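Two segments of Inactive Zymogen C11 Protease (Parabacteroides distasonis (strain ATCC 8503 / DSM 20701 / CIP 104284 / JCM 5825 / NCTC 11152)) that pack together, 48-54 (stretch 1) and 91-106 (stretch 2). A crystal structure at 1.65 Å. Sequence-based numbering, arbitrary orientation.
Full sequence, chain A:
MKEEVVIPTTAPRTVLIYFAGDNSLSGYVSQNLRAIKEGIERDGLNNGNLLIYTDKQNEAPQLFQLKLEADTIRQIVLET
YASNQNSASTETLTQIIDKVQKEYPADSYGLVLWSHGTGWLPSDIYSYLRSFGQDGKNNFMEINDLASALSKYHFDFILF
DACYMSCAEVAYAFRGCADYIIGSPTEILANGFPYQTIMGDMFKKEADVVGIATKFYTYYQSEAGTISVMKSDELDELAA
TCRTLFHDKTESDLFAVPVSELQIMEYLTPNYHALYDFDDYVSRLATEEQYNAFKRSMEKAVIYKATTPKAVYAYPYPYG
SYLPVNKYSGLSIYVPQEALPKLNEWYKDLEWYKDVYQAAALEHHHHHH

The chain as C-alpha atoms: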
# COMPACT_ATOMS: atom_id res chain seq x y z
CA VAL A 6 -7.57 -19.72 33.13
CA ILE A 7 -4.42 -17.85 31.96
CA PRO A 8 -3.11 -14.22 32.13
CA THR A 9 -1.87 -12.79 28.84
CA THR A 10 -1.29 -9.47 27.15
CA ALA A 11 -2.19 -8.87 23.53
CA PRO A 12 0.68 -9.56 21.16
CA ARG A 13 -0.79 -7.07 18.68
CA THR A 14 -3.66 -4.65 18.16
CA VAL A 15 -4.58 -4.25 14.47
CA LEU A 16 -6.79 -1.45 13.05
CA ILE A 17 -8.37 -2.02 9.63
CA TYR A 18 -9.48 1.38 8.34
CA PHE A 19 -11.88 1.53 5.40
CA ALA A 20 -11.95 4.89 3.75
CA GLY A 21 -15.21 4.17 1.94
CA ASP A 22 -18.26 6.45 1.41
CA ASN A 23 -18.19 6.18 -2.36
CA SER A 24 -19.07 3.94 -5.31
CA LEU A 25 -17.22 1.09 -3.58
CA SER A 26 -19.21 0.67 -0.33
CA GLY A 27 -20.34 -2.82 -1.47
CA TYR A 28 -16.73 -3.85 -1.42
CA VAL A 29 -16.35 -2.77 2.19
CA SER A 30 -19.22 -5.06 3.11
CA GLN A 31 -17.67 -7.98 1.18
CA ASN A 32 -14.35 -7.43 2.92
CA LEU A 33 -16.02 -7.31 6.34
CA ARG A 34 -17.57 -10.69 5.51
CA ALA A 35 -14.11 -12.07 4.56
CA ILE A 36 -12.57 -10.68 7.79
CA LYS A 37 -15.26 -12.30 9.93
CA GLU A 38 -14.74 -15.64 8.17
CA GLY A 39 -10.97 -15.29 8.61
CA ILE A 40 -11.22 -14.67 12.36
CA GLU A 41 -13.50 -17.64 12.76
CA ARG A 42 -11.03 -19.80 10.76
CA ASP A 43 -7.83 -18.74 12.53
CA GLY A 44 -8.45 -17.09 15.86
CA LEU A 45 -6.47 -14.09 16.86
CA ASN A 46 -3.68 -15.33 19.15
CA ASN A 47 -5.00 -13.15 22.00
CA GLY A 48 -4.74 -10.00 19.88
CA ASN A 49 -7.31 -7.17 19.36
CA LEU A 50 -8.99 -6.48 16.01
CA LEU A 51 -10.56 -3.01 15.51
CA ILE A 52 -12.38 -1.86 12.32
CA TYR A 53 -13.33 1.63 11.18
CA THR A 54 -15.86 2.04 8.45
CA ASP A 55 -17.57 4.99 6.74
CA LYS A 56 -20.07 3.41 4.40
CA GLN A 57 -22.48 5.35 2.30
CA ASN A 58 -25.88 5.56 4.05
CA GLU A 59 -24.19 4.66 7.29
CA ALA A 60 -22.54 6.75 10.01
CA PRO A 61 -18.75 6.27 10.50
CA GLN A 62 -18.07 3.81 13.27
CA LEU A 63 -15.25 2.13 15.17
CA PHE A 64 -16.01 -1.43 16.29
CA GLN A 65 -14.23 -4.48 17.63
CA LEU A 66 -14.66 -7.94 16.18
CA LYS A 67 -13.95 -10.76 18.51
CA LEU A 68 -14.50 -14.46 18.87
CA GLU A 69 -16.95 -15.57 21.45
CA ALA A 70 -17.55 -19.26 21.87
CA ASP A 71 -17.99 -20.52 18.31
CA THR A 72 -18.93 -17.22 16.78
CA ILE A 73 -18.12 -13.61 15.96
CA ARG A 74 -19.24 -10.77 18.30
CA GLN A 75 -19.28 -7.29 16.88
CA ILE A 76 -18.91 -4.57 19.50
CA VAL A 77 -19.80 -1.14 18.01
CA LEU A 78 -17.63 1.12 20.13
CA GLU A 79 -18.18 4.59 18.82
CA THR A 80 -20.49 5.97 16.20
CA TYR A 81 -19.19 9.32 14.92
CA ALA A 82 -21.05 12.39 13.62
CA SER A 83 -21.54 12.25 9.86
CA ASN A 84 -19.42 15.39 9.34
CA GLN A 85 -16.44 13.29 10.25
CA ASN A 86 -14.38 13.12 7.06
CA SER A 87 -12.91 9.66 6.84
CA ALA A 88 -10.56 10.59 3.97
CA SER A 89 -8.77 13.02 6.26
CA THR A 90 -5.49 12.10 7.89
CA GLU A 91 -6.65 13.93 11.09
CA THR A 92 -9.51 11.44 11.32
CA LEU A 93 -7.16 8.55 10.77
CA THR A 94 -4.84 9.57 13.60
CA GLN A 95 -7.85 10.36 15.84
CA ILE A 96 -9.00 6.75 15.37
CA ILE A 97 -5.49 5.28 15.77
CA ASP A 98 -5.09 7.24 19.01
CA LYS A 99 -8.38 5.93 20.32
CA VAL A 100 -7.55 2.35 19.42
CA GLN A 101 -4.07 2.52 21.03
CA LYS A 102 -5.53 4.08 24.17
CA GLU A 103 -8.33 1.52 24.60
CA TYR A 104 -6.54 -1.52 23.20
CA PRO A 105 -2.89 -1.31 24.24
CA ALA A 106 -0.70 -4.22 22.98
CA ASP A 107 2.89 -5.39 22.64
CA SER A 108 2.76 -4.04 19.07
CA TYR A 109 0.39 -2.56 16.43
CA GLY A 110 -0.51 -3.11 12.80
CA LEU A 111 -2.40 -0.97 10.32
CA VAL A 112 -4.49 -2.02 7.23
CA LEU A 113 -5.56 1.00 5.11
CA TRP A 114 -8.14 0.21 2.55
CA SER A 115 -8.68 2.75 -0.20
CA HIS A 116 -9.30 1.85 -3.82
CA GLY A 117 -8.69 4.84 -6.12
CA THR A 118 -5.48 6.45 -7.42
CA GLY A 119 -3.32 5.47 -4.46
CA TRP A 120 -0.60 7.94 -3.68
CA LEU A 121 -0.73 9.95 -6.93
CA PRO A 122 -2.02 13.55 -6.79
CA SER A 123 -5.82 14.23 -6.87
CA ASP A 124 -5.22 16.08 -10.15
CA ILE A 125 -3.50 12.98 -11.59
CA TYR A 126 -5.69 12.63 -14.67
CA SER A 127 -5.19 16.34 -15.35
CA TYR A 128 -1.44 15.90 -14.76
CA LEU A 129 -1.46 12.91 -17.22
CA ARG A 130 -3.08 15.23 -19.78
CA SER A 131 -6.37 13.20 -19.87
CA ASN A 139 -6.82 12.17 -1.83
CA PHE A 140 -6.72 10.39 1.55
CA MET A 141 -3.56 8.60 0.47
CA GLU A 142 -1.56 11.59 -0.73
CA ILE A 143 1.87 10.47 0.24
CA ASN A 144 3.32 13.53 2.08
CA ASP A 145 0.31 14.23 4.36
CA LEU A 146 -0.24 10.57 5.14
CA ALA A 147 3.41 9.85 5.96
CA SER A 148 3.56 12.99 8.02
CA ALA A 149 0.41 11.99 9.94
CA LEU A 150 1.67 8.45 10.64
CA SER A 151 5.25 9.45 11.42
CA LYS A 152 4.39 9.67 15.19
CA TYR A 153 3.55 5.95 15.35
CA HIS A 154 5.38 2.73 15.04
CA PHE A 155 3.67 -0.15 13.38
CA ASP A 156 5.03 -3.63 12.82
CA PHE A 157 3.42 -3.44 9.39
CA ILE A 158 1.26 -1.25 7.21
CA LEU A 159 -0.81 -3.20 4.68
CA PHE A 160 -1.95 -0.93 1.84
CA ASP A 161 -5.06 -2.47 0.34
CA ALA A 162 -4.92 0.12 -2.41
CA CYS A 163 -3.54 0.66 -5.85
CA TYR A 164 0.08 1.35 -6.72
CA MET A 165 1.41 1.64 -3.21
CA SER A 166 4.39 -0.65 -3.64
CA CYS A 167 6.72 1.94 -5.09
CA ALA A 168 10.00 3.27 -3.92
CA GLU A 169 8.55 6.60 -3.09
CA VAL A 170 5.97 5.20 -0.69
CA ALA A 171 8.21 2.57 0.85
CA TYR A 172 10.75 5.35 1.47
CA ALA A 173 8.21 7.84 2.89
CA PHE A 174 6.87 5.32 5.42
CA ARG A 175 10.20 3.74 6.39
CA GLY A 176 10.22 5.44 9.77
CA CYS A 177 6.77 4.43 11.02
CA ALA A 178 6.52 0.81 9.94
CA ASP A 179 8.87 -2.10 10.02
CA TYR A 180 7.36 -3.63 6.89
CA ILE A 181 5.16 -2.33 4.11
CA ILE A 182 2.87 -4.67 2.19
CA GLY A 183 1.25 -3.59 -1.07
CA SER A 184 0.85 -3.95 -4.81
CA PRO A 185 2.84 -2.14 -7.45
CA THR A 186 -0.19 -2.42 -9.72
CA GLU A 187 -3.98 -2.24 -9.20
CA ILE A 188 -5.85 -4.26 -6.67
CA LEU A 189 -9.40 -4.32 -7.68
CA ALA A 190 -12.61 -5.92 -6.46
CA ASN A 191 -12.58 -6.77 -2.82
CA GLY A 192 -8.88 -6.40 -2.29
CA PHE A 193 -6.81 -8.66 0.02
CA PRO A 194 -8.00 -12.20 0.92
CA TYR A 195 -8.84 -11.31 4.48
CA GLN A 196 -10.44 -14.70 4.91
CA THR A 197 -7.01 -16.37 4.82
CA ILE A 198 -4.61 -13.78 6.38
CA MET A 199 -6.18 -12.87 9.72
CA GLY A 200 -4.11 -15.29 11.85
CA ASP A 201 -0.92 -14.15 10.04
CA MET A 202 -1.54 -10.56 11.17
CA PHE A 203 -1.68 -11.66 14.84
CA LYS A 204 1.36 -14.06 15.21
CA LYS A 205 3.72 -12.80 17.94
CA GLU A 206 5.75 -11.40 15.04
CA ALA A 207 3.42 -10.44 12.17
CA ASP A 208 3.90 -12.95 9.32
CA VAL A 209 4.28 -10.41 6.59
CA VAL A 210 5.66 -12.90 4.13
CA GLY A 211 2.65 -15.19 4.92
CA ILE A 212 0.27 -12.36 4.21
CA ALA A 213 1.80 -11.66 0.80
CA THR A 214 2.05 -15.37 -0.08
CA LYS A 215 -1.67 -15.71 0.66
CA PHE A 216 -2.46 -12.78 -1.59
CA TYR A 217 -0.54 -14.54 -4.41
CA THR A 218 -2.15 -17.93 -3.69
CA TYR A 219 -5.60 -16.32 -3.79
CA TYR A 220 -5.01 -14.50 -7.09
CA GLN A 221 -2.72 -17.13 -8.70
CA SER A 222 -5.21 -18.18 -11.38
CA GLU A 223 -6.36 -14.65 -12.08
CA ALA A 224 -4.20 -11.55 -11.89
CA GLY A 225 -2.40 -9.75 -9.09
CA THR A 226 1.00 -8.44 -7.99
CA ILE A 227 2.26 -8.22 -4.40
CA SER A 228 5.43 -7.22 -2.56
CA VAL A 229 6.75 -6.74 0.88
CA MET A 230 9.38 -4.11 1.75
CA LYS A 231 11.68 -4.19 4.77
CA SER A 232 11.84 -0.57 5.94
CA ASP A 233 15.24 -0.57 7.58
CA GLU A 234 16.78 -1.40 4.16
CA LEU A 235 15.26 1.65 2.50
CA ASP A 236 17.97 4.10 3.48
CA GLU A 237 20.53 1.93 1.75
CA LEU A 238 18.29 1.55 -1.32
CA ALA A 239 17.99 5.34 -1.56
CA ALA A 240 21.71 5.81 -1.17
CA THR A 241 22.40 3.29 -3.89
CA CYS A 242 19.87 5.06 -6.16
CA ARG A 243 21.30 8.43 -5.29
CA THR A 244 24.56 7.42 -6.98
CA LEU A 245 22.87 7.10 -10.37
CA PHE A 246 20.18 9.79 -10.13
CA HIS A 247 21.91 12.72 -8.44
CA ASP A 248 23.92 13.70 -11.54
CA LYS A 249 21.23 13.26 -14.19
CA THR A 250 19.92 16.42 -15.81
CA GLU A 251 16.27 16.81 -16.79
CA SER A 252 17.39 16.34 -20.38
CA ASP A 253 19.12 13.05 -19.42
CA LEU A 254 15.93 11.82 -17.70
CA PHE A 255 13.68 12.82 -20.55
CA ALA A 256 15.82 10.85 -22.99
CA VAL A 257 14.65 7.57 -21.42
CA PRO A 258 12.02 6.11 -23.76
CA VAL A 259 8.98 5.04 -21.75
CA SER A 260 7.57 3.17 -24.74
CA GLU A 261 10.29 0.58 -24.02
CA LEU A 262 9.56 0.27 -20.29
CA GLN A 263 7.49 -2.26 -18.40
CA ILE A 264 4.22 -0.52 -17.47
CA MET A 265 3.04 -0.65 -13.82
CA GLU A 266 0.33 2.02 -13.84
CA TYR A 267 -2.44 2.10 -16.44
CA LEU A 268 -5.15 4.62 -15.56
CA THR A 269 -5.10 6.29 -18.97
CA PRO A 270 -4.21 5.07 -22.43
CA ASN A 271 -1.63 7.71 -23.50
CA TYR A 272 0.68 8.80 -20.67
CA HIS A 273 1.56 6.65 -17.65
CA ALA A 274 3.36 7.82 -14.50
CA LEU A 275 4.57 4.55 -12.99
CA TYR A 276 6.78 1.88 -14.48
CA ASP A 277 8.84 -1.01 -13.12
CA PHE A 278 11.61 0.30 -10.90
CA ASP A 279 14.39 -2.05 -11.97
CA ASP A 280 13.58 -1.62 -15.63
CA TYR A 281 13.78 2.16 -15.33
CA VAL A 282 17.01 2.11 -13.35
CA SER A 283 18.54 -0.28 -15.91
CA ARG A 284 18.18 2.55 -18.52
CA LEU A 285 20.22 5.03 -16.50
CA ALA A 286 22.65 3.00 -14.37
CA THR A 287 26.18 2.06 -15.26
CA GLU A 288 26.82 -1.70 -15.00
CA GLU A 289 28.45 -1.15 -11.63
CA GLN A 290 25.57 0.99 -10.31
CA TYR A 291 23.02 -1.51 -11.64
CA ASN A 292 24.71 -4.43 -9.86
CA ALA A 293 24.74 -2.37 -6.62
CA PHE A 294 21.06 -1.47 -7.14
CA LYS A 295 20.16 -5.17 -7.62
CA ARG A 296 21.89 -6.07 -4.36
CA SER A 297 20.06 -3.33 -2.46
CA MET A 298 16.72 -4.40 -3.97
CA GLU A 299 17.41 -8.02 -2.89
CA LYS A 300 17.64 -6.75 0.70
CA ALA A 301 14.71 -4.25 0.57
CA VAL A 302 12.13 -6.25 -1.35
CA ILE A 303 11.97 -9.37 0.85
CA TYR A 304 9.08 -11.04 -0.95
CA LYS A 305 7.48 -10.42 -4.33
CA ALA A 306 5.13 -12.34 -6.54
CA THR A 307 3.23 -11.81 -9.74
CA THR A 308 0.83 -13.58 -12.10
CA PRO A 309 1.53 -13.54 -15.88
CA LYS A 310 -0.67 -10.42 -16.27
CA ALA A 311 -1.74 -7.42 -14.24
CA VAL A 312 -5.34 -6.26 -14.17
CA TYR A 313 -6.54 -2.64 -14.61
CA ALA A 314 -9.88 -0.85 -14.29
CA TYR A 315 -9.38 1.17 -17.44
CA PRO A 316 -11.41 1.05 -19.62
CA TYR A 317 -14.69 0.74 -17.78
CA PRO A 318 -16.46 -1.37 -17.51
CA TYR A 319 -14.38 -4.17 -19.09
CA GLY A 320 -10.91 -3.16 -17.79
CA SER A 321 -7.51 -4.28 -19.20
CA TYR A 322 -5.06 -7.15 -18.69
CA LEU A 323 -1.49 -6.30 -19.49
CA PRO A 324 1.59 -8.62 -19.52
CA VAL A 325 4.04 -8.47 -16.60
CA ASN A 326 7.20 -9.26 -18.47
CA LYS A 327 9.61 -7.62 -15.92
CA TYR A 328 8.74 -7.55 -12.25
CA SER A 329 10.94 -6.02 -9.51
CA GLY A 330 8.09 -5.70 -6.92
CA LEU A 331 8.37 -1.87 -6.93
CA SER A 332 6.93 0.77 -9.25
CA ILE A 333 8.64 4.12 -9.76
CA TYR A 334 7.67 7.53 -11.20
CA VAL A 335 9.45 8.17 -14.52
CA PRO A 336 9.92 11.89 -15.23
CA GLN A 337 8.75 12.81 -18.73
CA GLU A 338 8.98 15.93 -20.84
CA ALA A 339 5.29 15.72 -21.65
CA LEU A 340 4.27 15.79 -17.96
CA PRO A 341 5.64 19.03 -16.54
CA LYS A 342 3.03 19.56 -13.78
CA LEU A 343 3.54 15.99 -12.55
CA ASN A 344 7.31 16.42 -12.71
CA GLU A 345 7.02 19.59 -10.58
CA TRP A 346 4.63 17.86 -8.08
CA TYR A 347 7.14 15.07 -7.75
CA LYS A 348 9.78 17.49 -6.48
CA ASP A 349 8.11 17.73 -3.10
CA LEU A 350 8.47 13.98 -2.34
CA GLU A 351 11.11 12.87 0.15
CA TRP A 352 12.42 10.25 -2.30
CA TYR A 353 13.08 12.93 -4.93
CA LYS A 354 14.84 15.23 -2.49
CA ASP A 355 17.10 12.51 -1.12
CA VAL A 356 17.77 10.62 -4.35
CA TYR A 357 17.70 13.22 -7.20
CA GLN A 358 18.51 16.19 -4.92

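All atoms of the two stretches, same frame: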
# COMPACT_ATOMS: atom_id res chain seq x y z
N GLY A 48 -4.86 -11.40 20.34
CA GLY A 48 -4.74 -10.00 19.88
C GLY A 48 -6.10 -9.27 19.81
O GLY A 48 -7.17 -9.89 20.02
N ASN A 49 -6.07 -7.96 19.49
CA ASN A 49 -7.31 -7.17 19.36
C ASN A 49 -7.52 -6.74 17.94
O ASN A 49 -6.57 -6.26 17.34
CB ASN A 49 -7.26 -5.93 20.24
CG ASN A 49 -7.01 -6.27 21.67
OD1 ASN A 49 -7.82 -6.99 22.29
ND2 ASN A 49 -5.86 -5.78 22.22
N LEU A 50 -8.74 -6.88 17.41
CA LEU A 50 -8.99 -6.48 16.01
C LEU A 50 -10.05 -5.35 16.06
O LEU A 50 -11.18 -5.60 16.51
CB LEU A 50 -9.52 -7.63 15.20
CG LEU A 50 -9.77 -7.26 13.71
CD1 LEU A 50 -8.52 -6.75 12.89
CD2 LEU A 50 -10.41 -8.46 13.09
N LEU A 51 -9.69 -4.16 15.56
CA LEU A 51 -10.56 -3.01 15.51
C LEU A 51 -10.76 -2.64 14.05
O LEU A 51 -9.83 -2.73 13.24
CB LEU A 51 -9.91 -1.85 16.24
CG LEU A 51 -10.01 -1.84 17.79
CD1 LEU A 51 -11.48 -1.53 18.13
CD2 LEU A 51 -9.55 -3.10 18.46
N ILE A 52 -12.00 -2.26 13.71
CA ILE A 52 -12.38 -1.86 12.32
C ILE A 52 -13.00 -0.49 12.35
O ILE A 52 -13.84 -0.20 13.24
CB ILE A 52 -13.44 -2.80 11.72
CG1 ILE A 52 -13.14 -4.26 12.03
CG2 ILE A 52 -13.63 -2.58 10.21
CD1 ILE A 52 -11.89 -4.84 11.31
N TYR A 53 -12.66 0.34 11.36
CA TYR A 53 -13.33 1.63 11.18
C TYR A 53 -13.95 1.58 9.83
O TYR A 53 -13.25 1.20 8.82
CB TYR A 53 -12.35 2.79 11.26
CG TYR A 53 -12.95 4.13 10.91
CD1 TYR A 53 -13.55 4.92 11.89
CD2 TYR A 53 -12.87 4.62 9.59
CE1 TYR A 53 -14.10 6.16 11.56
CE2 TYR A 53 -13.46 5.83 9.26
CZ TYR A 53 -14.04 6.59 10.25
OH TYR A 53 -14.54 7.82 9.88
N THR A 54 -15.23 1.91 9.76
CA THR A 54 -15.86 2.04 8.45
C THR A 54 -16.58 3.36 8.32
O THR A 54 -17.03 3.96 9.33
CB THR A 54 -16.89 0.93 8.17
OG1 THR A 54 -17.97 1.04 9.11
CG2 THR A 54 -16.28 -0.49 8.26
N GLU A 91 -6.34 13.60 9.70
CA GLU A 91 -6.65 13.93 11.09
C GLU A 91 -7.61 12.91 11.69
O GLU A 91 -7.49 12.52 12.85
CB GLU A 91 -7.25 15.35 11.20
CG GLU A 91 -6.21 16.42 11.07
CD GLU A 91 -6.82 17.79 11.24
OE1 GLU A 91 -7.67 17.97 12.15
OE2 GLU A 91 -6.48 18.68 10.43
N THR A 92 -8.55 12.45 10.87
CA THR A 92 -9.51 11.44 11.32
C THR A 92 -8.79 10.14 11.56
O THR A 92 -8.99 9.48 12.57
CB THR A 92 -10.65 11.26 10.30
OG1 THR A 92 -11.39 12.47 10.19
CG2 THR A 92 -11.54 10.06 10.71
N LEU A 93 -7.93 9.76 10.61
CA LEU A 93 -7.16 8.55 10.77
C LEU A 93 -6.36 8.56 12.06
O LEU A 93 -6.42 7.59 12.81
CB LEU A 93 -6.27 8.34 9.53
CG LEU A 93 -5.24 7.22 9.61
CD1 LEU A 93 -5.87 5.84 9.88
CD2 LEU A 93 -4.47 7.17 8.28
N THR A 94 -5.67 9.65 12.39
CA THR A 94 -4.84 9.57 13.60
C THR A 94 -5.70 9.70 14.87
O THR A 94 -5.34 9.17 15.90
CB THR A 94 -3.72 10.60 13.60
OG1 THR A 94 -4.26 11.93 13.61
CG2 THR A 94 -2.83 10.41 12.32
N GLN A 95 -6.86 10.34 14.74
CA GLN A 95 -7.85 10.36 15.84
C GLN A 95 -8.28 8.92 16.21
O GLN A 95 -8.30 8.54 17.40
CB GLN A 95 -9.08 11.16 15.45
CG GLN A 95 -10.16 11.08 16.53
CD GLN A 95 -11.43 11.79 16.12
OE1 GLN A 95 -11.40 12.68 15.25
NE2 GLN A 95 -12.56 11.39 16.72
N ILE A 96 -8.57 8.12 15.19
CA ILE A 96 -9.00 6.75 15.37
C ILE A 96 -7.84 5.88 15.88
O ILE A 96 -8.02 5.08 16.79
CB ILE A 96 -9.53 6.15 14.04
CG1 ILE A 96 -10.78 6.93 13.55
CG2 ILE A 96 -9.83 4.66 14.21
CD1 ILE A 96 -11.99 7.01 14.57
N ILE A 97 -6.65 6.07 15.30
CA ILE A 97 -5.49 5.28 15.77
C ILE A 97 -5.25 5.61 17.25
O ILE A 97 -4.98 4.70 18.09
CB ILE A 97 -4.22 5.60 14.94
CG1 ILE A 97 -4.34 5.02 13.57
CG2 ILE A 97 -2.98 5.01 15.63
CD1 ILE A 97 -3.32 5.62 12.63
N ASP A 98 -5.32 6.90 17.63
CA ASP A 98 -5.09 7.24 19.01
C ASP A 98 -6.09 6.55 19.91
O ASP A 98 -5.72 6.06 21.01
CB ASP A 98 -5.19 8.77 19.24
CG ASP A 98 -4.03 9.51 18.64
OD1 ASP A 98 -2.99 8.90 18.36
OD2 ASP A 98 -4.14 10.73 18.44
N LYS A 99 -7.35 6.56 19.49
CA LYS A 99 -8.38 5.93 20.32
C LYS A 99 -8.13 4.42 20.47
O LYS A 99 -8.21 3.84 21.57
CB LYS A 99 -9.78 6.20 19.74
CG LYS A 99 -10.85 5.39 20.43
CD LYS A 99 -12.26 5.84 20.13
CE LYS A 99 -13.27 5.14 21.09
NZ LYS A 99 -13.21 5.76 22.43
N VAL A 100 -7.79 3.77 19.35
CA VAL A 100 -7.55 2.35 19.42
C VAL A 100 -6.36 2.02 20.33
O VAL A 100 -6.41 1.05 21.06
CB VAL A 100 -7.34 1.84 17.99
CG1 VAL A 100 -6.73 0.44 17.98
CG2 VAL A 100 -8.69 1.92 17.25
N GLN A 101 -5.27 2.80 20.24
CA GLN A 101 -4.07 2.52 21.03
C GLN A 101 -4.36 2.76 22.50
O GLN A 101 -3.88 2.01 23.38
CB GLN A 101 -2.89 3.36 20.57
CG GLN A 101 -2.33 2.92 19.24
CD GLN A 101 -1.05 3.64 18.83
OE1 GLN A 101 -0.88 4.81 19.15
NE2 GLN A 101 -0.14 2.93 18.15
N LYS A 102 -5.18 3.77 22.78
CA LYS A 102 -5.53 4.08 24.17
C LYS A 102 -6.42 2.99 24.79
O LYS A 102 -6.26 2.62 25.97
CB LYS A 102 -6.19 5.46 24.22
N GLU A 103 -7.36 2.46 24.03
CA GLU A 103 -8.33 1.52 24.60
C GLU A 103 -7.93 0.07 24.43
O GLU A 103 -8.38 -0.80 25.21
CB GLU A 103 -9.71 1.75 24.01
CG GLU A 103 -10.13 3.20 24.13
CD GLU A 103 -11.58 3.48 23.79
OE1 GLU A 103 -12.29 2.58 23.30
OE2 GLU A 103 -12.02 4.64 24.01
N TYR A 104 -7.04 -0.16 23.47
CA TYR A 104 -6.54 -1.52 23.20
C TYR A 104 -5.02 -1.62 23.15
O TYR A 104 -4.45 -1.96 22.11
CB TYR A 104 -7.12 -2.06 21.89
CG TYR A 104 -8.61 -2.21 22.03
CD1 TYR A 104 -9.48 -1.18 21.69
CD2 TYR A 104 -9.15 -3.41 22.42
CE1 TYR A 104 -10.83 -1.31 21.85
CE2 TYR A 104 -10.50 -3.57 22.57
CZ TYR A 104 -11.34 -2.51 22.27
OH TYR A 104 -12.67 -2.70 22.40
N PRO A 105 -4.36 -1.31 24.27
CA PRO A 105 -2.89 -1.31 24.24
C PRO A 105 -2.35 -2.72 23.99
O PRO A 105 -3.00 -3.68 24.44
CB PRO A 105 -2.49 -0.83 25.66
CG PRO A 105 -3.75 -1.03 26.53
CD PRO A 105 -4.91 -0.89 25.59
N ALA A 106 -1.21 -2.86 23.32
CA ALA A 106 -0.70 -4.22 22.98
C ALA A 106 0.80 -4.15 22.89
O ALA A 106 1.36 -3.07 22.95
CB ALA A 106 -1.32 -4.75 21.67
O HOH W 1 -5.61 -5.04 25.19

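The rule of this contact is a match of periods. A strand turns every second side chain to the same side, a helix every fourth or so, and here the strand 49-54 runs nearly antiparallel to the helix 91-103, at 155° with the axes 10.3 Å apart at closest approach. Asn49, Leu51 and Tyr53 point toward the helical stretch, while Leu50 and Ile52 point away. Their partners fall four residues apart: Tyr104, Val100, Ile96 and, one turn earlier, Thr92.

Leu51 covers the most surface and sits at the middle of the strand's row. Its chi1 and chi2 are both m, and it meets two neighbours: CG lies 4.0 Å from CG1 of Val100, and CD2 lies over one face of the Tyr104 ring, 3.8 Å from the ring centroid and only 12° off the normal. That is a well-centred CH-pi contact, a methyl set against the flat of an aromatic ring.

Tyr53 works by length. With chi1 t, its ring reaches along the helix to span a full turn: CD1 is 3.7 Å from CD1 of Ile96, and OH is 3.8 Å from CG2 of Thr92. The hydroxyl finds its hydrogen bond elsewhere in the structure, so the ring can pack here without leaving a polar group unsatisfied.

Tyr104 is the first residue to leave helical phi/psi, yet its N still donates to O of Val100 at 2.8 Å, which keeps it tied to the last turn. Besides receiving Leu51, its ring packs beside Asn49, whose CG comes within 3.6 Å of CD2 of Tyr104. No direct hydrogen bond crosses between the stretches. A water supplies a polar link instead, accepting from ND2 of Asn49 at 3.1 Å and donating to O of Pro105 at 3.0 Å.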